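S-adenosylmethionine decarboxylase proenzyme (Aquifex aeolicus, PDB 2III) probably catalyses the decarboxylation of S-adenosylmethionine to S-adenosylmethioninamine, the propylamine donor for spermidine and spermine synthesis, after cleaving itself autocatalytically. Local coordinates at residues Ser64-Ile68 with Val79-Cys84; Leu40-His46 with Val58-Ala62; Gly33-Ala38 with Arg92-Ile97; Pro52-Thr56 with Ile68-Glu73. All coordinates share one frame; numbering follows the deposited sequence.

Interaction 1: residues Ser64-Ile68 with Val79-Cys84; sequences SHISI and VDVYTC
Ser64 lays its short side chain over one face of the Tyr82 ring: CB stands 3.6 Å from the Tyr82 centroid in a CH-pi contact, and OG sits nearer the rim. It is modelled as serine, though predicted to become the pyruvoyl group. In the beta hairpin of strands 65-71 and 76-84, His65 pairs with Tyr82 through the backbone, Tyr82 N reaching His65 O at 2.8 Å. With Tyr82 CG anti to the backbone N (chi1 -178°), the phenol turns an edge toward the face of the imidazole, planes at 67°, and Tyr82 CD1 lies 3.7 Å from His65 CE1. Ile66 faces the opposite way with Val81, toward the helices. Ser67 forms two backbone bonds with Asp80, and its OG donates to a water that donates to Asp80 OD2; a second water joins Asp80 OD1 to His65 NE2. Ile68 lies beside Val79, Ile68 CG1 4.1 Å from Val79 CG2. Tyr82 OH hydrogen-bonds Thr78 OG1 of the second subunit; with an alanine in place of the tyrosine, Ser64 would probably lose its aromatic platform and Thr78 its phenol partner. Asp80 also bonds His8 and, through OD2, salt-bridges Arg113 of the second subunit, whose His69 bonds His65 ND1. The chemistry is therefore two-sided: an apolar face against the helices, and a polar, water-bridged one at the dimer interface, where Arg113 probably offsets the charge of the buried carboxylate.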
loop_
_atom_site.group_PDB
_atom_site.type_symbol
_atom_site.label_atom_id
_atom_site.label_comp_id
_atom_site.label_asym_id
_atom_site.label_seq_id
_atom_site.Cartn_x
_atom_site.Cartn_y
_atom_site.Cartn_z
ATOM N N SER A 64 9.863 -1.271 0.673
ATOM C CA SER A 64 8.498 -1.673 0.366
ATOM C C SER A 64 7.854 -0.715 -0.634
ATOM O O SER A 64 8.127 -0.805 -1.835
ATOM C CB SER A 64 7.661 -1.725 1.643
ATOM O OG SER A 64 8.166 -2.695 2.538
ATOM N N HIS A 65 6.997 0.191 -0.152
ATOM C CA HIS A 65 6.351 1.135 -1.055
ATOM C C HIS A 65 5.726 2.370 -0.428
ATOM O O HIS A 65 5.477 2.436 0.775
ATOM C CB HIS A 65 5.266 0.432 -1.878
ATOM C CG HIS A 65 4.068 0.020 -1.080
ATOM N ND1 HIS A 65 3.955 -1.221 -0.491
ATOM C CD2 HIS A 65 2.940 0.696 -0.757
ATOM C CE1 HIS A 65 2.807 -1.292 0.161
ATOM N NE2 HIS A 65 2.173 -0.143 0.017
ATOM N N ILE A 66 5.470 3.349 -1.287
ATOM C CA ILE A 66 4.823 4.595 -0.909
ATOM C C ILE A 66 3.688 4.722 -1.912
ATOM O O ILE A 66 3.896 4.558 -3.112
ATOM C CB ILE A 66 5.730 5.815 -1.104
ATOM C CG1 ILE A 66 6.930 5.741 -0.161
ATOM C CG2 ILE A 66 4.918 7.089 -0.878
ATOM C CD1 ILE A 66 7.833 6.972 -0.218
ATOM N N SER A 67 2.488 5.007 -1.437
ATOM C CA SER A 67 1.367 5.144 -2.358
ATOM C C SER A 67 0.491 6.319 -1.969
ATOM O O SER A 67 0.490 6.749 -0.813
ATOM C CB SER A 67 0.520 3.868 -2.360
ATOM O OG SER A 67 -0.020 3.631 -1.072
ATOM N N ILE A 68 -0.241 6.842 -2.947
ATOM C CA ILE A 68 -1.166 7.941 -2.718
ATOM C C ILE A 68 -2.295 7.898 -3.740
ATOM O O ILE A 68 -2.070 7.719 -4.936
ATOM C CB ILE A 68 -0.484 9.321 -2.798
ATOM C CG1 ILE A 68 -1.517 10.410 -2.483
ATOM C CG2 ILE A 68 0.119 9.525 -4.167
ATOM C CD1 ILE A 68 -0.946 11.812 -2.332
ATOM N N VAL A 79 -2.623 8.332 1.942
ATOM C CA VAL A 79 -1.201 8.035 1.807
ATOM C C VAL A 79 -0.665 6.828 2.583
ATOM O O VAL A 79 -1.086 6.553 3.703
ATOM C CB VAL A 79 -0.378 9.258 2.248
ATOM C CG1 VAL A 79 1.087 9.056 1.885
ATOM C CG2 VAL A 79 -0.950 10.536 1.610
ATOM N N ASP A 80 0.287 6.123 1.980
ATOM C CA ASP A 80 0.921 4.982 2.625
ATOM C C ASP A 80 2.430 5.089 2.481
ATOM O O ASP A 80 2.946 5.272 1.371
ATOM C CB ASP A 80 0.487 3.655 1.984
ATOM C CG ASP A 80 -0.917 3.238 2.367
ATOM O OD1 ASP A 80 -1.064 2.112 2.897
ATOM O OD2 ASP A 80 -1.867 4.018 2.128
ATOM N N VAL A 81 3.138 4.985 3.599
ATOM C CA VAL A 81 4.593 4.997 3.569
ATOM C C VAL A 81 5.028 3.757 4.324
ATOM O O VAL A 81 4.950 3.701 5.544
ATOM C CB VAL A 81 5.199 6.252 4.220
ATOM C CG1 VAL A 81 6.726 6.129 4.260
ATOM C CG2 VAL A 81 4.821 7.480 3.407
ATOM N N TYR A 82 5.478 2.760 3.570
ATOM C CA TYR A 82 5.905 1.471 4.102
ATOM C C TYR A 82 7.365 1.206 3.713
ATOM O O TYR A 82 7.658 0.983 2.542
ATOM C CB TYR A 82 4.983 0.394 3.510
ATOM C CG TYR A 82 5.195 -1.035 3.961
ATOM C CD1 TYR A 82 4.374 -2.051 3.475
ATOM C CD2 TYR A 82 6.204 -1.382 4.870
ATOM C CE1 TYR A 82 4.543 -3.377 3.874
ATOM C CE2 TYR A 82 6.386 -2.713 5.278
ATOM C CZ TYR A 82 5.551 -3.704 4.773
ATOM O OH TYR A 82 5.727 -5.025 5.138
ATOM N N THR A 83 8.272 1.250 4.694
ATOM C CA THR A 83 9.700 0.996 4.456
ATOM C C THR A 83 10.187 -0.167 5.322
ATOM O O THR A 83 9.561 -0.514 6.327
ATOM C CB THR A 83 10.569 2.216 4.809
ATOM O OG1 THR A 83 10.505 2.450 6.221
ATOM C CG2 THR A 83 10.075 3.453 4.086
ATOM N N CYS A 84 11.315 -0.757 4.941
ATOM C CA CYS A 84 11.887 -1.879 5.685
ATOM C C CYS A 84 13.261 -1.531 6.243
ATOM O O CYS A 84 14.142 -1.097 5.505
ATOM C CB CYS A 84 12.014 -3.106 4.777
ATOM S SG CYS A 84 10.471 -3.620 4.005
HETATM O O HOH W 1 -0.505 -0.025 1.328
HETATM O O HOH W 2 -2.526 5.021 -0.221
#

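Interaction 2: residues Leu40-His46 with Val58-Ala62; sequences LTKISSH and VVLLA
Ile43 and Ser44 both face Leu60, the mark of a classic beta bulge in the hairpin of strands 42-49 and 55-61: Ile43 N donates to Leu60 O at 2.9 Å, and Leu60 N returns a bond to Ser44 O. The extra residue shifts the register by one at a corner of the chain, and the preceding side chains, Lys42 and Leu61, diverge. Ile43 CG1 stands beside its own backbone N (chi1 -72°), a turn that carries it past Leu61 O to Ala62 CB, 3.7 Å away. The aliphatic part of Lys42 crosses Val59 at about a right angle, CG resting 3.6 Å from Val59 CG1. Past the bulge, His46 and Val58 exchange two backbone bonds. The imidazole meets its apolar neighbours at the rim: Leu60 CD1 lies in the ring plane, 3.9 Å from His46 CE1, with Val58 CG1 also at the edge. Ala62 N binds Thr41 O, and Leu40 CD1 touches Leu61 CD1 at 3.8 Å. The side chain of Ser45 comes within about 3 Å of a bound calcium ion. Strand 42-49 is one of the two outermost strands of this sheet within the chain, and His46 stacks on His46 of the second subunit. Strand 55-61 continues inward, Val59 bonding Ile66 of strand 65-71, while Leu40 and Leu61 both reach Thr83 on strand 76-84.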
loop_
_atom_site.group_PDB
_atom_site.type_symbol
_atom_site.label_atom_id
_atom_site.label_comp_id
_atom_site.label_asym_id
_atom_site.label_seq_id
_atom_site.Cartn_x
_atom_site.Cartn_y
_atom_site.Cartn_z
ATOM N N LEU A 40 15.375 7.902 0.507
ATOM C CA LEU A 40 14.974 6.545 0.181
ATOM C C LEU A 40 15.435 6.236 -1.231
ATOM O O LEU A 40 15.582 7.138 -2.053
ATOM C CB LEU A 40 13.454 6.391 0.269
ATOM C CG LEU A 40 12.827 6.297 1.661
ATOM C CD1 LEU A 40 11.310 6.322 1.545
ATOM C CD2 LEU A 40 13.288 5.018 2.337
ATOM N N THR A 41 15.669 4.962 -1.509
ATOM C CA THR A 41 16.102 4.557 -2.834
ATOM C C THR A 41 14.925 3.903 -3.566
ATOM O O THR A 41 14.265 2.990 -3.056
ATOM C CB THR A 41 17.331 3.598 -2.743
ATOM O OG1 THR A 41 17.577 2.995 -4.021
ATOM C CG2 THR A 41 17.112 2.528 -1.677
ATOM N N LYS A 42 14.662 4.398 -4.766
ATOM C CA LYS A 42 13.559 3.918 -5.575
ATOM C C LYS A 42 13.924 2.816 -6.558
ATOM O O LYS A 42 15.018 2.797 -7.118
ATOM C CB LYS A 42 12.960 5.092 -6.361
ATOM C CG LYS A 42 11.882 4.695 -7.354
ATOM C CD LYS A 42 11.414 5.873 -8.203
ATOM C CE LYS A 42 12.464 6.289 -9.217
ATOM N NZ LYS A 42 11.940 7.322 -10.155
ATOM N N ILE A 43 12.999 1.887 -6.755
ATOM C CA ILE A 43 13.195 0.836 -7.740
ATOM C C ILE A 43 12.530 1.412 -8.991
ATOM O O ILE A 43 13.150 1.527 -10.049
ATOM C CB ILE A 43 12.464 -0.465 -7.357
ATOM C CG1 ILE A 43 13.168 -1.139 -6.176
ATOM C CG2 ILE A 43 12.393 -1.387 -8.564
ATOM C CD1 ILE A 43 12.442 -2.369 -5.661
ATOM N N SER A 44 11.263 1.793 -8.835
ATOM C CA SER A 44 10.465 2.363 -9.914
ATOM C C SER A 44 9.277 3.142 -9.347
ATOM O O SER A 44 9.004 3.098 -8.149
ATOM C CB SER A 44 9.949 1.251 -10.828
ATOM O OG SER A 44 9.087 0.370 -10.125
ATOM N N SER A 45 8.568 3.852 -10.217
ATOM C CA SER A 45 7.415 4.634 -9.797
ATOM C C SER A 45 6.366 4.635 -10.906
ATOM O O SER A 45 6.696 4.721 -12.092
ATOM C CB SER A 45 7.838 6.070 -9.462
ATOM O OG SER A 45 8.300 6.758 -10.610
ATOM N N HIS A 46 5.099 4.539 -10.515
ATOM C CA HIS A 46 4.013 4.498 -11.482
ATOM C C HIS A 46 2.849 5.381 -11.078
ATOM O O HIS A 46 2.400 5.354 -9.929
ATOM C CB HIS A 46 3.568 3.050 -11.662
ATOM C CG HIS A 46 4.719 2.110 -11.817
ATOM N ND1 HIS A 46 5.345 1.523 -10.738
ATOM C CD2 HIS A 46 5.447 1.770 -12.906
ATOM C CE1 HIS A 46 6.411 0.864 -11.155
ATOM N NE2 HIS A 46 6.496 1.000 -12.466
ATOM N N VAL A 58 2.369 5.240 -7.029
ATOM C CA VAL A 58 2.967 4.191 -6.220
ATOM C C VAL A 58 4.455 4.116 -6.514
ATOM O O VAL A 58 4.878 4.206 -7.667
ATOM C CB VAL A 58 2.339 2.815 -6.506
ATOM C CG1 VAL A 58 2.614 2.412 -7.942
ATOM C CG2 VAL A 58 2.905 1.771 -5.542
ATOM N N VAL A 59 5.250 3.967 -5.466
ATOM C CA VAL A 59 6.691 3.869 -5.621
ATOM C C VAL A 59 7.165 2.596 -4.940
ATOM O O VAL A 59 6.912 2.396 -3.751
ATOM C CB VAL A 59 7.412 5.053 -4.953
ATOM C CG1 VAL A 59 8.908 5.015 -5.286
ATOM C CG2 VAL A 59 6.784 6.364 -5.393
ATOM N N LEU A 60 7.821 1.723 -5.697
ATOM C CA LEU A 60 8.372 0.500 -5.124
ATOM C C LEU A 60 9.752 0.907 -4.601
ATOM O O LEU A 60 10.553 1.482 -5.338
ATOM C CB LEU A 60 8.507 -0.602 -6.187
ATOM C CG LEU A 60 7.229 -1.324 -6.645
ATOM C CD1 LEU A 60 6.335 -0.370 -7.411
ATOM C CD2 LEU A 60 7.593 -2.501 -7.525
ATOM N N LEU A 61 10.015 0.637 -3.328
ATOM C CA LEU A 61 11.296 0.993 -2.722
ATOM C C LEU A 61 12.271 -0.176 -2.724
ATOM O O LEU A 61 11.864 -1.331 -2.843
ATOM C CB LEU A 61 11.087 1.469 -1.281
ATOM C CG LEU A 61 10.079 2.603 -1.104
ATOM C CD1 LEU A 61 9.995 2.978 0.372
ATOM C CD2 LEU A 61 10.492 3.803 -1.947
ATOM N N ALA A 62 13.558 0.133 -2.578
ATOM C CA ALA A 62 14.593 -0.895 -2.558
ATOM C C ALA A 62 15.155 -1.070 -1.156
ATOM O O ALA A 62 15.440 -0.092 -0.467
ATOM C CB ALA A 62 15.708 -0.528 -3.522
#

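Interaction 3: residues Gly33-Ala38 with Arg92-Ile97; sequences GAVKYA and RAMDYI
The helical layer of this two-layer alpha/beta sandwich is built from helices 24-37 and 87-101, and Ala34 near the end of the first, and Ala38 just after it, meet Ala93 of the second where the two pass. The segment axes approach to 8.3 Å at an angle of 137°, a close crossing made possible by small residues: Ala38 CB lies 3.9 Å from Ala93 CB, and Ala34 CB lies 3.7 Å from Ile97 CG1. The flat groups gather to one side of this seam. Tyr96, its CG anti to the backbone N (chi1 179°), stretches across to the first helix and places a ring face over the Gly33 carbonyl, the oxygen 3.5 Å above the plane. Tyr37 reaches back the other way. Its ring is nearly parallel to that of Tyr96 but slid so far that the two barely overlap, with CD2 of Tyr37 touching CB of Tyr96. The guanidinium of Arg92 lies flat on Tyr37, 21° between the planes, in an off-centre cation-pi stack, and its NH1 also donates to Tyr37 O at 3.3 Å, with a weak second bond from NE. Were Tyr96 an alanine, a gap would probably open above the Gly33-Ala34 peptide and the Tyr37 ring would lose a neighbour that limits its movement. Ala93, Met94 (a selenomethionine) and Ile97 meet the sheet at Val79 and Val81. At the outer end, one water bridges Tyr37 OH, 2.8 Å away, and Asp95 OD2, to which it donates at 3.1 Å.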
loop_
_atom_site.group_PDB
_atom_site.type_symbol
_atom_site.label_atom_id
_atom_site.label_comp_id
_atom_site.label_asym_id
_atom_site.label_seq_id
_atom_site.Cartn_x
_atom_site.Cartn_y
_atom_site.Cartn_z
ATOM N N GLY A 33 9.658 14.204 -4.285
ATOM C CA GLY A 33 10.172 15.042 -3.224
ATOM C C GLY A 33 10.272 14.308 -1.903
ATOM O O GLY A 33 11.193 14.563 -1.118
ATOM N N ALA A 34 9.325 13.403 -1.649
ATOM C CA ALA A 34 9.331 12.654 -0.403
ATOM C C ALA A 34 10.520 11.702 -0.396
ATOM O O ALA A 34 11.295 11.661 0.561
ATOM C CB ALA A 34 8.024 11.878 -0.245
ATOM N N VAL A 35 10.659 10.948 -1.481
ATOM C CA VAL A 35 11.740 9.987 -1.630
ATOM C C VAL A 35 13.107 10.621 -1.396
ATOM O O VAL A 35 13.916 10.081 -0.643
ATOM C CB VAL A 35 11.707 9.337 -3.034
ATOM C CG1 VAL A 35 12.991 8.561 -3.295
ATOM C CG2 VAL A 35 10.505 8.408 -3.138
ATOM N N LYS A 36 13.365 11.763 -2.032
ATOM C CA LYS A 36 14.652 12.439 -1.871
ATOM C C LYS A 36 14.827 12.995 -0.451
ATOM O O LYS A 36 15.876 12.825 0.166
ATOM C CB LYS A 36 14.790 13.566 -2.905
ATOM C CG LYS A 36 14.597 13.091 -4.347
ATOM C CD LYS A 36 14.863 14.186 -5.384
ATOM C CE LYS A 36 16.347 14.518 -5.491
ATOM N NZ LYS A 36 16.645 15.470 -6.603
ATOM N N TYR A 37 13.797 13.652 0.067
ATOM C CA TYR A 37 13.858 14.208 1.411
ATOM C C TYR A 37 14.120 13.110 2.441
ATOM O O TYR A 37 14.837 13.328 3.412
ATOM C CB TYR A 37 12.545 14.920 1.744
ATOM C CG TYR A 37 12.439 15.408 3.175
ATOM C CD1 TYR A 37 12.951 16.650 3.553
ATOM C CD2 TYR A 37 11.825 14.624 4.153
ATOM C CE1 TYR A 37 12.854 17.100 4.873
ATOM C CE2 TYR A 37 11.724 15.062 5.470
ATOM C CZ TYR A 37 12.239 16.297 5.824
ATOM O OH TYR A 37 12.147 16.722 7.130
ATOM N N ALA A 38 13.535 11.930 2.229
ATOM C CA ALA A 38 13.708 10.816 3.166
ATOM C C ALA A 38 14.939 9.977 2.861
ATOM O O ALA A 38 15.236 9.015 3.572
ATOM C CB ALA A 38 12.471 9.929 3.162
ATOM N N ARG A 92 10.093 10.454 7.977
ATOM C CA ARG A 92 10.501 11.637 7.217
ATOM C C ARG A 92 9.672 11.763 5.932
ATOM O O ARG A 92 9.210 12.849 5.585
ATOM C CB ARG A 92 11.992 11.546 6.875
ATOM C CG ARG A 92 12.908 11.638 8.092
ATOM C CD ARG A 92 14.369 11.546 7.695
ATOM N NE ARG A 92 14.784 12.645 6.822
ATOM C CZ ARG A 92 14.773 13.930 7.168
ATOM N NH1 ARG A 92 15.170 14.857 6.306
ATOM N NH2 ARG A 92 14.360 14.291 8.376
ATOM N N ALA A 93 9.474 10.645 5.239
ATOM C CA ALA A 93 8.701 10.653 4.006
ATOM C C ALA A 93 7.283 11.136 4.265
ATOM O O ALA A 93 6.755 11.947 3.507
ATOM C CB ALA A 93 8.673 9.262 3.386
HETATM N N MSE A 94 6.670 10.644 5.338
HETATM C CA MSE A 94 5.305 11.043 5.666
HETATM C C MSE A 94 5.247 12.493 6.144
HETATM O O MSE A 94 4.286 13.199 5.844
HETATM C CB MSE A 94 4.694 10.118 6.730
HETATM C CG MSE A 94 3.217 10.412 7.024
HETATM SE SE MSE A 94 2.062 10.206 5.447
HETATM C CE MSE A 94 1.813 8.262 5.514
ATOM N N ASP A 95 6.266 12.942 6.877
ATOM C CA ASP A 95 6.294 14.330 7.359
ATOM C C ASP A 95 6.375 15.270 6.162
ATOM O O ASP A 95 5.731 16.328 6.131
ATOM C CB ASP A 95 7.509 14.591 8.266
ATOM C CG ASP A 95 7.431 13.854 9.592
ATOM O OD1 ASP A 95 6.318 13.468 9.997
ATOM O OD2 ASP A 95 8.487 13.674 10.237
ATOM N N TYR A 96 7.184 14.882 5.179
ATOM C CA TYR A 96 7.353 15.680 3.974
ATOM C C TYR A 96 6.021 15.774 3.230
ATOM O O TYR A 96 5.520 16.865 2.970
ATOM C CB TYR A 96 8.415 15.057 3.056
ATOM C CG TYR A 96 8.611 15.833 1.773
ATOM C CD1 TYR A 96 9.374 17.003 1.747
ATOM C CD2 TYR A 96 7.987 15.431 0.595
ATOM C CE1 TYR A 96 9.507 17.753 0.578
ATOM C CE2 TYR A 96 8.112 16.172 -0.577
ATOM C CZ TYR A 96 8.874 17.330 -0.579
ATOM O OH TYR A 96 9.004 18.056 -1.741
ATOM N N ILE A 97 5.450 14.620 2.890
ATOM C CA ILE A 97 4.182 14.579 2.176
ATOM C C ILE A 97 3.109 15.420 2.877
ATOM O O ILE A 97 2.426 16.221 2.244
ATOM C CB ILE A 97 3.700 13.110 2.014
ATOM C CG1 ILE A 97 4.607 12.388 1.010
ATOM C CG2 ILE A 97 2.239 13.075 1.569
ATOM C CD1 ILE A 97 4.363 10.900 0.885
HETATM O O HOH W 3 10.944 15.147 9.085
#

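Interaction 4: residues Pro52-Thr56 with Ile68-Glu73; sequences PHGAT and IHTWPE
Thr56 and His69 form an antiparallel non-hydrogen-bonded pair in the hairpin of strands 55-61 and 65-71, toward the end where strand 55-61 begins. Their side chains lie alongside each other, and His69 ND1 donates to Thr56 OG1 at 3.0 Å, the oxygen almost exactly in the ring plane. One step back along the first strand, a hydroxyl takes the part of a backbone carbonyl: Ala55 N donates to Thr70 OG1 at 3.0 Å, which in turn bonds Ile21 O, while the return bond from Thr70 N to Ala55 O is weak. Gly54 has a positive phi of 97°; a side chain there would strike Thr70 O and also jam against the carbonyl O of His53, which by itself calls for glycine. Beyond it the His53 ring is held between two prolines, Pro72 CB over one face, 3.9 Å from the centroid, and Pro52 CG over the other. A water ties His53 O and ND1 to Glu73 OE1. Gly54 and Pro72 also meet Asp22, a magnesium ligand. As His69 NE2 bonds His65 of the second subunit, the imidazole is gripped at both nitrogens, which fixes the rotation of a ring predicted to accept a proton during self-processing.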
loop_
_atom_site.group_PDB
_atom_site.type_symbol
_atom_site.label_atom_id
_atom_site.label_comp_id
_atom_site.label_asym_id
_atom_site.label_seq_id
_atom_site.Cartn_x
_atom_site.Cartn_y
_atom_site.Cartn_z
ATOM N N PRO A 52 -12.571 13.190 -13.788
ATOM C CA PRO A 52 -12.128 14.436 -14.419
ATOM C C PRO A 52 -10.894 14.982 -13.725
ATOM O O PRO A 52 -10.387 16.043 -14.082
ATOM C CB PRO A 52 -13.323 15.350 -14.221
ATOM C CG PRO A 52 -13.726 14.990 -12.815
ATOM C CD PRO A 52 -13.654 13.461 -12.823
ATOM N N HIS A 53 -10.433 14.253 -12.718
ATOM C CA HIS A 53 -9.257 14.646 -11.952
ATOM C C HIS A 53 -8.936 13.608 -10.886
ATOM O O HIS A 53 -9.678 12.641 -10.696
ATOM C CB HIS A 53 -9.471 16.016 -11.302
ATOM C CG HIS A 53 -10.788 16.164 -10.606
ATOM N ND1 HIS A 53 -11.253 15.249 -9.684
ATOM C CD2 HIS A 53 -11.723 17.143 -10.665
ATOM C CE1 HIS A 53 -12.413 15.660 -9.204
ATOM N NE2 HIS A 53 -12.721 16.808 -9.782
ATOM N N GLY A 54 -7.825 13.812 -10.188
ATOM C CA GLY A 54 -7.436 12.870 -9.160
ATOM C C GLY A 54 -6.432 11.916 -9.755
ATOM O O GLY A 54 -6.463 11.664 -10.958
ATOM N N ALA A 55 -5.555 11.370 -8.919
ATOM C CA ALA A 55 -4.524 10.468 -9.408
ATOM C C ALA A 55 -4.016 9.460 -8.382
ATOM O O ALA A 55 -4.195 9.621 -7.176
ATOM C CB ALA A 55 -3.334 11.298 -9.943
ATOM N N THR A 56 -3.383 8.413 -8.891
ATOM C CA THR A 56 -2.777 7.386 -8.062
ATOM C C THR A 56 -1.279 7.429 -8.326
ATOM O O THR A 56 -0.834 7.726 -9.441
ATOM C CB THR A 56 -3.297 5.984 -8.408
ATOM O OG1 THR A 56 -4.650 5.853 -7.958
ATOM C CG2 THR A 56 -2.443 4.917 -7.738
ATOM N N ILE A 68 -0.241 6.842 -2.947
ATOM C CA ILE A 68 -1.166 7.941 -2.718
ATOM C C ILE A 68 -2.295 7.898 -3.740
ATOM O O ILE A 68 -2.070 7.719 -4.936
ATOM C CB ILE A 68 -0.484 9.321 -2.798
ATOM C CG1 ILE A 68 -1.517 10.410 -2.483
ATOM C CG2 ILE A 68 0.119 9.525 -4.167
ATOM C CD1 ILE A 68 -0.946 11.812 -2.332
ATOM N N HIS A 69 -3.513 8.045 -3.240
ATOM C CA HIS A 69 -4.714 8.044 -4.062
ATOM C C HIS A 69 -5.399 9.357 -3.683
ATOM O O HIS A 69 -5.425 9.727 -2.503
ATOM C CB HIS A 69 -5.571 6.827 -3.698
ATOM C CG HIS A 69 -4.862 5.513 -3.875
ATOM N ND1 HIS A 69 -4.537 5.000 -5.113
ATOM C CD2 HIS A 69 -4.418 4.609 -2.968
ATOM C CE1 HIS A 69 -3.926 3.836 -4.962
ATOM N NE2 HIS A 69 -3.843 3.575 -3.669
ATOM N N THR A 70 -5.937 10.077 -4.662
ATOM C CA THR A 70 -6.555 11.362 -4.350
ATOM C C THR A 70 -7.940 11.618 -4.927
ATOM O O THR A 70 -8.334 11.032 -5.933
ATOM C CB THR A 70 -5.645 12.527 -4.781
ATOM O OG1 THR A 70 -5.709 12.682 -6.204
ATOM C CG2 THR A 70 -4.206 12.248 -4.380
ATOM N N TRP A 71 -8.658 12.521 -4.264
ATOM C CA TRP A 71 -10.010 12.915 -4.635
ATOM C C TRP A 71 -10.102 14.416 -4.436
ATOM O O TRP A 71 -10.434 14.889 -3.347
ATOM C CB TRP A 71 -11.040 12.234 -3.730
ATOM C CG TRP A 71 -11.168 10.758 -3.941
ATOM C CD1 TRP A 71 -12.095 10.122 -4.713
ATOM C CD2 TRP A 71 -10.340 9.732 -3.372
ATOM N NE1 TRP A 71 -11.897 8.760 -4.659
ATOM C CE2 TRP A 71 -10.829 8.494 -3.846
ATOM C CE3 TRP A 71 -9.234 9.739 -2.507
ATOM C CZ2 TRP A 71 -10.248 7.267 -3.484
ATOM C CZ3 TRP A 71 -8.657 8.520 -2.146
ATOM C CH2 TRP A 71 -9.169 7.300 -2.638
ATOM N N PRO A 72 -9.774 15.188 -5.477
ATOM C CA PRO A 72 -9.827 16.644 -5.403
ATOM C C PRO A 72 -11.168 17.173 -4.876
ATOM O O PRO A 72 -11.196 18.082 -4.048
ATOM C CB PRO A 72 -9.568 17.058 -6.849
ATOM C CG PRO A 72 -8.571 16.038 -7.289
ATOM C CD PRO A 72 -9.159 14.750 -6.744
ATOM N N GLU A 73 -12.274 16.598 -5.347
ATOM C CA GLU A 73 -13.601 17.066 -4.937
ATOM C C GLU A 73 -13.847 16.948 -3.440
ATOM O O GLU A 73 -14.737 17.610 -2.909
ATOM C CB GLU A 73 -14.710 16.312 -5.682
ATOM C CG GLU A 73 -14.883 14.851 -5.247
ATOM C CD GLU A 73 -14.019 13.878 -6.039
ATOM O OE1 GLU A 73 -12.838 14.194 -6.303
ATOM O OE2 GLU A 73 -14.528 12.790 -6.388
HETATM O O HOH W 4 -11.672 12.738 -8.587
#

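How the interactions relate
Three contacts follow one sheet: interactions 2, 4 and 1 join successive neighbours among strands 42-49, 55-61, 65-71 and 76-84. Interactions 1 and 2 lie about 9 Å apart between centres, tied by Ile66 O to Val59 N at 2.8 Å; interactions 1 and 4 share Ile68, though their centres are about 17 Å apart. Interaction 3 lies across the sheet's helical face, its centre about 11 Å from that of interaction 1, and the side chain of its Ala93 is about 11 Å from that of Ser64. Dimerisation joins the distant ends: His69, from interaction 4 of the second subunit, packs on Ser64 in interaction 1, so the predicted processing site probably draws on both subunits.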